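Local structure of putative xylanase (Bacteroides fragilis, 2P1G) at residues D42-V47 / H90-W95; A23-V28 / I35-E40; A179-T182 / D188-H191. The protein is of unknown function but is probably a hydrolase, perhaps acting on glycosyl bonds, with kinship to the papain-like clan of amidases and peptidases. One frame throughout, in Å; residues are numbered along the deposited sequence.

Contact 1 of 3, residues D42-V47 / H90-W95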
loop_
_atom_site.group_PDB
_atom_site.type_symbol
_atom_site.label_atom_id
_atom_site.label_comp_id
_atom_site.label_asym_id
_atom_site.label_seq_id
_atom_site.Cartn_x
_atom_site.Cartn_y
_atom_site.Cartn_z
ATOM N N ASP A 42 1.465 -5.482 -8.723
ATOM C CA ASP A 42 0.153 -4.906 -8.400
ATOM C C ASP A 42 0.335 -3.607 -7.606
ATOM O O ASP A 42 1.462 -3.139 -7.431
ATOM C CB ASP A 42 -0.775 -5.918 -7.696
ATOM C CG ASP A 42 -0.220 -6.422 -6.363
ATOM O OD1 ASP A 42 0.328 -5.606 -5.593
ATOM O OD2 ASP A 42 -0.385 -7.636 -6.064
ATOM N N CYS A 43 -0.756 -3.006 -7.143
ATOM C CA CYS A 43 -0.612 -1.695 -6.532
ATOM C C CYS A 43 0.314 -1.712 -5.299
ATOM O O CYS A 43 1.053 -0.761 -5.045
ATOM C CB CYS A 43 -1.982 -1.087 -6.247
ATOM S SG CYS A 43 -2.737 -1.615 -4.738
ATOM N N THR A 44 0.282 -2.817 -4.566
ATOM C CA THR A 44 1.050 -2.940 -3.344
ATOM C C THR A 44 2.482 -3.383 -3.612
ATOM O O THR A 44 3.407 -2.783 -3.090
ATOM C CB THR A 44 0.351 -3.879 -2.362
ATOM O OG1 THR A 44 -0.830 -3.220 -1.885
ATOM C CG2 THR A 44 1.274 -4.197 -1.185
ATOM N N THR A 45 2.684 -4.399 -4.444
ATOM C CA THR A 45 4.066 -4.873 -4.629
ATOM C C THR A 45 4.889 -3.784 -5.319
ATOM O O THR A 45 6.076 -3.641 -5.031
ATOM C CB THR A 45 4.195 -6.228 -5.359
ATOM O OG1 THR A 45 3.783 -6.095 -6.718
ATOM C CG2 THR A 45 3.362 -7.286 -4.678
ATOM N N PHE A 46 4.254 -2.982 -6.178
ATOM C CA PHE A 46 4.955 -1.874 -6.801
ATOM C C PHE A 46 5.562 -0.971 -5.728
ATOM O O PHE A 46 6.765 -0.714 -5.728
ATOM C CB PHE A 46 4.032 -1.062 -7.735
ATOM C CG PHE A 46 4.596 0.285 -8.118
ATOM C CD1 PHE A 46 5.915 0.388 -8.594
ATOM C CD2 PHE A 46 3.839 1.441 -7.969
ATOM C CE1 PHE A 46 6.466 1.613 -8.939
ATOM C CE2 PHE A 46 4.389 2.709 -8.325
ATOM C CZ PHE A 46 5.700 2.781 -8.820
ATOM N N VAL A 47 4.735 -0.506 -4.804
ATOM C CA VAL A 47 5.210 0.389 -3.756
ATOM C C VAL A 47 6.256 -0.284 -2.867
ATOM O O VAL A 47 7.254 0.349 -2.508
ATOM C CB VAL A 47 4.030 0.969 -2.966
ATOM C CG1 VAL A 47 4.493 1.716 -1.729
ATOM C CG2 VAL A 47 3.198 1.866 -3.882
ATOM N N HIS A 90 -1.413 -8.241 4.492
ATOM C CA HIS A 90 -2.451 -8.112 3.458
ATOM C C HIS A 90 -3.291 -6.856 3.585
ATOM O O HIS A 90 -3.629 -6.239 2.578
ATOM C CB HIS A 90 -3.368 -9.331 3.522
ATOM C CG HIS A 90 -2.630 -10.623 3.366
ATOM N ND1 HIS A 90 -2.029 -10.984 2.180
ATOM C CD2 HIS A 90 -2.385 -11.629 4.239
ATOM C CE1 HIS A 90 -1.442 -12.157 2.331
ATOM N NE2 HIS A 90 -1.632 -12.562 3.575
ATOM N N TYR A 91 -3.678 -6.489 4.802
ATOM C CA TYR A 91 -4.413 -5.230 4.944
ATOM C C TYR A 91 -3.424 -4.090 4.977
ATOM O O TYR A 91 -2.484 -4.108 5.756
ATOM C CB TYR A 91 -5.208 -5.207 6.236
ATOM C CG TYR A 91 -6.485 -6.015 6.171
ATOM C CD1 TYR A 91 -7.630 -5.497 5.554
ATOM C CD2 TYR A 91 -6.539 -7.288 6.702
ATOM C CE1 TYR A 91 -8.808 -6.233 5.490
ATOM C CE2 TYR A 91 -7.713 -8.031 6.652
ATOM C CZ TYR A 91 -8.832 -7.500 6.050
ATOM O OH TYR A 91 -9.978 -8.236 6.003
ATOM N N ILE A 92 -3.669 -3.080 4.161
ATOM C CA ILE A 92 -2.789 -1.903 4.111
ATOM C C ILE A 92 -2.638 -1.146 5.434
ATOM O O ILE A 92 -1.554 -0.660 5.728
ATOM C CB ILE A 92 -3.121 -1.030 2.901
ATOM C CG1 ILE A 92 -2.844 -1.836 1.628
ATOM C CG2 ILE A 92 -2.270 0.236 2.886
ATOM C CD1 ILE A 92 -3.383 -1.196 0.349
ATOM N N SER A 93 -3.684 -1.089 6.272
ATOM C CA SER A 93 -3.541 -0.462 7.592
ATOM C C SER A 93 -2.476 -1.161 8.383
ATOM O O SER A 93 -1.707 -0.541 9.094
ATOM C CB SER A 93 -4.841 -0.499 8.407
ATOM O OG SER A 93 -5.808 0.323 7.777
ATOM N N ASP A 94 -2.455 -2.484 8.263
ATOM C CA ASP A 94 -1.516 -3.308 8.994
ATOM C C ASP A 94 -0.088 -3.106 8.423
ATOM O O ASP A 94 0.885 -2.969 9.174
ATOM C CB ASP A 94 -1.961 -4.750 8.799
ATOM C CG ASP A 94 -1.461 -5.680 9.870
ATOM O OD1 ASP A 94 -0.843 -5.249 10.878
ATOM O OD2 ASP A 94 -1.706 -6.895 9.687
ATOM N N TRP A 95 -0.003 -3.106 7.096
ATOM C CA TRP A 95 1.224 -2.833 6.354
ATOM C C TRP A 95 1.817 -1.484 6.774
ATOM O O TRP A 95 3.031 -1.363 7.050
ATOM C CB TRP A 95 0.909 -2.849 4.867
ATOM C CG TRP A 95 2.068 -2.753 3.919
ATOM C CD1 TRP A 95 2.711 -3.784 3.316
ATOM C CD2 TRP A 95 2.687 -1.551 3.435
ATOM N NE1 TRP A 95 3.717 -3.310 2.497
ATOM C CE2 TRP A 95 3.713 -1.938 2.545
ATOM C CE3 TRP A 95 2.466 -0.183 3.662
ATOM C CZ2 TRP A 95 4.527 -1.007 1.885
ATOM C CZ3 TRP A 95 3.271 0.738 3.010
ATOM C CH2 TRP A 95 4.285 0.326 2.127
#
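The indole of Trp95 meets Val47 at the outer corner of its six-membered ring. Methyl CG1 of Val47 comes in obliquely and rests 4.1 Å from Trp95 CH2. The side chain reaches that far because CG of Trp95 lies anti to the backbone N (chi1 -173°), which sends the indole across the gap between the helices. At the other end of the ring system, Trp95 NE1 bonds to Glu48 OE2, so a polar anchor and an apolar one together hold the indole. Ile75 of helix 65-76 and Met192 also touch it.

One turn earlier, Ile92 and Thr44 slide past each other in opposite directions. The extended Ile92 branch ends with CD1 4.0 Å from Thr44 OG1, a van der Waals approach without polar character. The backbones stay well apart, 8.4 Å between Thr44 CA and Ile92 CA, and side chains bridge the gap.

The start of helix 43-54 is fixed by a capping box. Asp42 OD1 accepts from Thr45 N at 2.9 Å, almost straight at 171°, and more weakly from Thr44 N, while Asp42 N returns a bond to Thr45 OG1 at 3.1 Å. This capped first turn carries Cys43, which packs on His191. A cysteine in the first turn of a helix, packed against a strand histidine, is consistent with the papain-like fold of clan CA.

Contact 2 of 3, residues A23-V28 / I35-E40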
loop_
_atom_site.group_PDB
_atom_site.type_symbol
_atom_site.label_atom_id
_atom_site.label_comp_id
_atom_site.label_asym_id
_atom_site.label_seq_id
_atom_site.Cartn_x
_atom_site.Cartn_y
_atom_site.Cartn_z
ATOM N N ALA A 23 -2.194 -9.309 -10.956
ATOM C CA ALA A 23 -2.595 -9.635 -9.598
ATOM C C ALA A 23 -2.122 -11.046 -9.257
ATOM O O ALA A 23 -1.967 -11.900 -10.139
ATOM C CB ALA A 23 -4.123 -9.519 -9.427
ATOM N N GLY A 24 -1.875 -11.293 -7.982
ATOM C CA GLY A 24 -1.537 -12.637 -7.550
ATOM C C GLY A 24 -0.115 -13.117 -7.766
ATOM O O GLY A 24 0.153 -14.320 -7.634
ATOM N N THR A 25 0.813 -12.205 -8.048
ATOM C CA THR A 25 2.211 -12.590 -8.245
ATOM C C THR A 25 2.821 -13.234 -7.011
ATOM O O THR A 25 3.803 -13.964 -7.122
ATOM C CB THR A 25 3.130 -11.405 -8.665
ATOM O OG1 THR A 25 3.077 -10.359 -7.678
ATOM C CG2 THR A 25 2.701 -10.825 -10.045
ATOM N N LEU A 26 2.272 -12.930 -5.831
ATOM C CA LEU A 26 2.847 -13.478 -4.600
ATOM C C LEU A 26 2.201 -14.810 -4.164
ATOM O O LEU A 26 2.584 -15.380 -3.127
ATOM C CB LEU A 26 2.800 -12.445 -3.452
ATOM C CG LEU A 26 3.402 -11.071 -3.750
ATOM C CD1 LEU A 26 3.430 -10.200 -2.485
ATOM C CD2 LEU A 26 4.814 -11.212 -4.347
ATOM N N GLU A 27 1.242 -15.299 -4.947
ATOM C CA GLU A 27 0.490 -16.508 -4.570
ATOM C C GLU A 27 0.883 -17.755 -5.366
ATOM O O GLU A 27 0.208 -18.791 -5.266
ATOM C CB GLU A 27 -1.023 -16.275 -4.721
ATOM C CG GLU A 27 -1.553 -14.909 -4.307
ATOM C CD GLU A 27 -1.135 -14.471 -2.908
ATOM O OE1 GLU A 27 -0.808 -15.334 -2.062
ATOM O OE2 GLU A 27 -1.125 -13.240 -2.674
ATOM N N VAL A 28 1.955 -17.661 -6.146
ATOM C CA VAL A 28 2.278 -18.688 -7.145
ATOM C C VAL A 28 2.878 -19.982 -6.569
ATOM O O VAL A 28 2.838 -21.044 -7.227
ATOM C CB VAL A 28 3.157 -18.132 -8.296
ATOM C CG1 VAL A 28 2.390 -17.048 -9.058
ATOM C CG2 VAL A 28 4.524 -17.627 -7.785
ATOM N N ILE A 35 9.088 -13.694 -2.447
ATOM C CA ILE A 35 9.071 -13.643 -3.910
ATOM C C ILE A 35 9.428 -12.247 -4.405
ATOM O O ILE A 35 8.785 -11.274 -4.012
ATOM C CB ILE A 35 7.684 -14.044 -4.474
ATOM C CG1 ILE A 35 7.412 -15.528 -4.198
ATOM C CG2 ILE A 35 7.591 -13.728 -5.997
ATOM C CD1 ILE A 35 6.066 -16.000 -4.724
ATOM N N ILE A 36 10.443 -12.160 -5.266
ATOM C CA ILE A 36 10.809 -10.891 -5.901
ATOM C C ILE A 36 10.422 -10.989 -7.367
ATOM O O ILE A 36 11.060 -11.712 -8.142
ATOM C CB ILE A 36 12.308 -10.568 -5.750
ATOM C CG1 ILE A 36 12.689 -10.543 -4.259
ATOM C CG2 ILE A 36 12.656 -9.252 -6.449
ATOM C CD1 ILE A 36 14.204 -10.451 -4.003
ATOM N N ASN A 37 9.370 -10.267 -7.744
ATOM C CA ASN A 37 8.927 -10.258 -9.134
ATOM C C ASN A 37 8.702 -8.821 -9.556
ATOM O O ASN A 37 7.598 -8.309 -9.422
ATOM C CB ASN A 37 7.647 -11.097 -9.311
ATOM C CG ASN A 37 7.231 -11.222 -10.767
ATOM O OD1 ASN A 37 7.797 -10.555 -11.643
ATOM N ND2 ASN A 37 6.249 -12.086 -11.038
ATOM N N CYS A 38 9.765 -8.183 -10.038
ATOM C CA CYS A 38 9.719 -6.776 -10.430
ATOM C C CYS A 38 9.232 -6.581 -11.864
ATOM O O CYS A 38 9.084 -5.447 -12.325
ATOM C CB CYS A 38 11.090 -6.133 -10.226
ATOM S SG CYS A 38 11.606 -6.015 -8.488
ATOM N N ASP A 39 8.969 -7.694 -12.549
ATOM C CA ASP A 39 8.513 -7.705 -13.940
ATOM C C ASP A 39 6.997 -7.598 -14.109
ATOM O O ASP A 39 6.526 -7.238 -15.190
ATOM C CB ASP A 39 8.984 -8.995 -14.624
ATOM C CG ASP A 39 10.499 -9.161 -14.580
ATOM O OD1 ASP A 39 11.228 -8.148 -14.741
ATOM O OD2 ASP A 39 10.954 -10.308 -14.388
ATOM N N GLU A 40 6.259 -7.991 -13.063
ATOM C CA GLU A 40 4.798 -7.951 -13.032
ATOM C C GLU A 40 4.412 -7.540 -11.619
ATOM O O GLU A 40 4.822 -8.188 -10.650
ATOM C CB GLU A 40 4.218 -9.343 -13.293
ATOM C CG GLU A 40 4.789 -10.037 -14.503
ATOM C CD GLU A 40 4.359 -11.475 -14.584
ATOM O OE1 GLU A 40 4.868 -12.309 -13.790
ATOM O OE2 GLU A 40 3.500 -11.762 -15.450
HETATM O O HOH W 1 4.961 -8.487 -7.768
HETATM O O HOH W 2 5.206 -14.242 -9.419
#
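Thr25 and Glu40 cross at an angle, with methyl CG2 of Thr25 doing the touching. It lies 3.4 Å from Glu40 O and close to Glu40 CB, and its other neighbour is Asn37 ND2. Because Thr25 OG1 sits between the backbone N and the carbonyl carbon (chi1 58°), the hydroxyl is turned to a water that it meets at 2.7 Å. The same water donates to Glu40 O at 2.9 Å, bridging hydroxyl and carbonyl. A second water donates to Thr25 O and accepts from Asn37 ND2, so two water bridges join the segments.

The rotation of the Asn37 amide is fixed from within its own segment. Its ND2 donates to Glu40 OE1 at 3.1 Å, nearly in the amide plane, and meets the carboxylate on its anti side. On the other side of the amide, Asn37 OD1 accepts from Asp39 N at 3.2 Å, the donor tilted 22° from the carbonyl plane.

Ile35 supplies the apolar half. Its side chain and that of Leu26 run past each other in opposite directions, Leu26 CD2 lying 4.0 Å from Ile35 CB. Ile35 CD1 also reaches Val28 CG2 at 3.8 Å, crossing it obliquely beside the carbonyl of Thr25. Farther out, Arg76 binds Ile35 O and Arg88 pairs with Glu27.

Small local motifs shape this loop region between helices 10-14 and 43-54: a type I turn from Gly24 to Glu27, closed by Glu27 N to Gly24 O, presents Thr25 and Leu26, and an Asx turn at Asn37 shapes the Asn37-Glu40 side.

Contact 3 of 3, residues A179-T182 / D188-H191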
loop_
_atom_site.group_PDB
_atom_site.type_symbol
_atom_site.label_atom_id
_atom_site.label_comp_id
_atom_site.label_asym_id
_atom_site.label_seq_id
_atom_site.Cartn_x
_atom_site.Cartn_y
_atom_site.Cartn_z
ATOM N N ALA A 179 -1.941 6.454 0.380
ATOM C CA ALA A 179 -2.966 5.389 0.486
ATOM C C ALA A 179 -4.360 5.992 0.360
ATOM O O ALA A 179 -4.725 6.916 1.100
ATOM C CB ALA A 179 -2.838 4.630 1.820
ATOM N N LEU A 180 -5.147 5.456 -0.568
ATOM C CA LEU A 180 -6.490 5.967 -0.832
ATOM C C LEU A 180 -7.457 5.209 0.076
ATOM O O LEU A 180 -7.623 3.979 -0.064
ATOM C CB LEU A 180 -6.866 5.712 -2.284
ATOM C CG LEU A 180 -6.060 6.395 -3.394
ATOM C CD1 LEU A 180 -6.889 6.433 -4.658
ATOM C CD2 LEU A 180 -5.637 7.774 -3.039
ATOM N N THR A 181 -8.084 5.944 0.981
ATOM C CA THR A 181 -8.961 5.387 2.006
ATOM C C THR A 181 -10.343 5.185 1.415
ATOM O O THR A 181 -10.741 5.900 0.493
ATOM C CB THR A 181 -9.036 6.273 3.297
ATOM O OG1 THR A 181 -9.455 7.599 2.965
ATOM C CG2 THR A 181 -7.673 6.356 3.969
ATOM N N THR A 182 -11.058 4.203 1.963
ATOM C CA THR A 182 -12.336 3.770 1.407
ATOM C C THR A 182 -13.329 3.491 2.533
ATOM O O THR A 182 -12.925 3.203 3.670
ATOM C CB THR A 182 -12.174 2.498 0.496
ATOM O OG1 THR A 182 -13.447 2.118 -0.048
ATOM C CG2 THR A 182 -11.598 1.279 1.284
ATOM N N ASP A 188 -10.170 -0.854 4.499
ATOM C CA ASP A 188 -9.587 0.362 5.009
ATOM C C ASP A 188 -9.067 1.271 3.879
ATOM O O ASP A 188 -9.250 2.482 3.886
ATOM C CB ASP A 188 -8.381 -0.015 5.922
ATOM C CG ASP A 188 -7.428 -1.152 5.330
ATOM O OD1 ASP A 188 -7.701 -1.834 4.361
ATOM O OD2 ASP A 188 -6.364 -1.373 5.899
ATOM N N VAL A 189 -8.388 0.642 2.936
ATOM C CA VAL A 189 -7.619 1.334 1.912
ATOM C C VAL A 189 -7.825 0.473 0.682
ATOM O O VAL A 189 -7.721 -0.768 0.746
ATOM C CB VAL A 189 -6.100 1.389 2.272
ATOM C CG1 VAL A 189 -5.268 1.797 1.053
ATOM C CG2 VAL A 189 -5.832 2.319 3.476
ATOM N N SER A 190 -8.158 1.100 -0.438
ATOM C CA SER A 190 -8.439 0.343 -1.637
ATOM C C SER A 190 -7.247 0.308 -2.581
ATOM O O SER A 190 -7.140 -0.597 -3.402
ATOM C CB SER A 190 -9.632 0.939 -2.349
ATOM O OG SER A 190 -9.372 2.278 -2.648
ATOM N N HIS A 191 -6.346 1.276 -2.451
ATOM C CA HIS A 191 -5.272 1.454 -3.426
ATOM C C HIS A 191 -4.159 2.291 -2.792
ATOM O O HIS A 191 -4.414 3.052 -1.881
ATOM C CB HIS A 191 -5.850 2.222 -4.617
ATOM C CG HIS A 191 -4.998 2.197 -5.837
ATOM N ND1 HIS A 191 -4.713 3.335 -6.560
ATOM C CD2 HIS A 191 -4.387 1.179 -6.483
ATOM C CE1 HIS A 191 -3.945 3.019 -7.590
ATOM N NE2 HIS A 191 -3.729 1.718 -7.563
#
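Three backbone hydrogen bonds join Ala179-Thr182 to Asp188-His191, each with its own geometry. Leu180 N donates to His191 O at 2.8 Å, close to linear (169°). Ser190 N donates to Leu180 O at 3.0 Å, approaching nearly along the C=O direction; the same oxygen receives a CA-H contact from Val189 CA at 3.3 Å. Thr182 N reaches Asp188 O at 3.2 Å, but from 47° above the carbonyl plane.

Leu180 thus pairs through its N with one residue and through its O with the residue before it. With the chain turning a corner at Ser190, this fits a classic beta bulge.

Side chains fill in around the ladder. Val189 CG1, anti to its own N (chi1 166°), packs 3.8 Å from Ala179 CB, while Thr182 CG2 leans over the Asp188-Val189 peptide. Leu180 CD1 borders the His191 imidazole at its edge, 4.2 Å from ND1.

The next shell anchors the polar ends: Thr181 OG1 bonds to Thr232 OG1, Thr182 OG1 to Ser230 O, and Asp188 OD2 to Ser93 OG. The His206 ring meets that of His191 nearly at right angles; this and a weak bond from His191 NE2 to Ala207 O probably help to orient the imidazole.

Chemically, three amides are satisfied within the hairpin, while Ala179 and Thr181 pair on their other side with strand 231-238.

Along the chain the contacts come in series: contact 2 closes before contact 1 opens, and contact 1 closes before contact 3. Contact 1, between helices 43-54 and 92-101, lies centrally, its centre about 3 Å from that of the chain, and touches both others. Contact 2 is centred about 13 Å away; its Leu26 CD1 packs on Thr45 CG2 at 3.6 Å, tying the surface loops to helix 43-54. Contact 3, on the hairpin of strands 177-182 and 189-198, is centred about 10 Å from contact 1, and Ile92 CD1 lies 3.6 Å from Val189 CG1. Contacts 2 and 3, centres about 21 Å apart, do not touch. Helices thus sit between outer loops and the antiparallel sheet, a layout compatible with papain-like relatives.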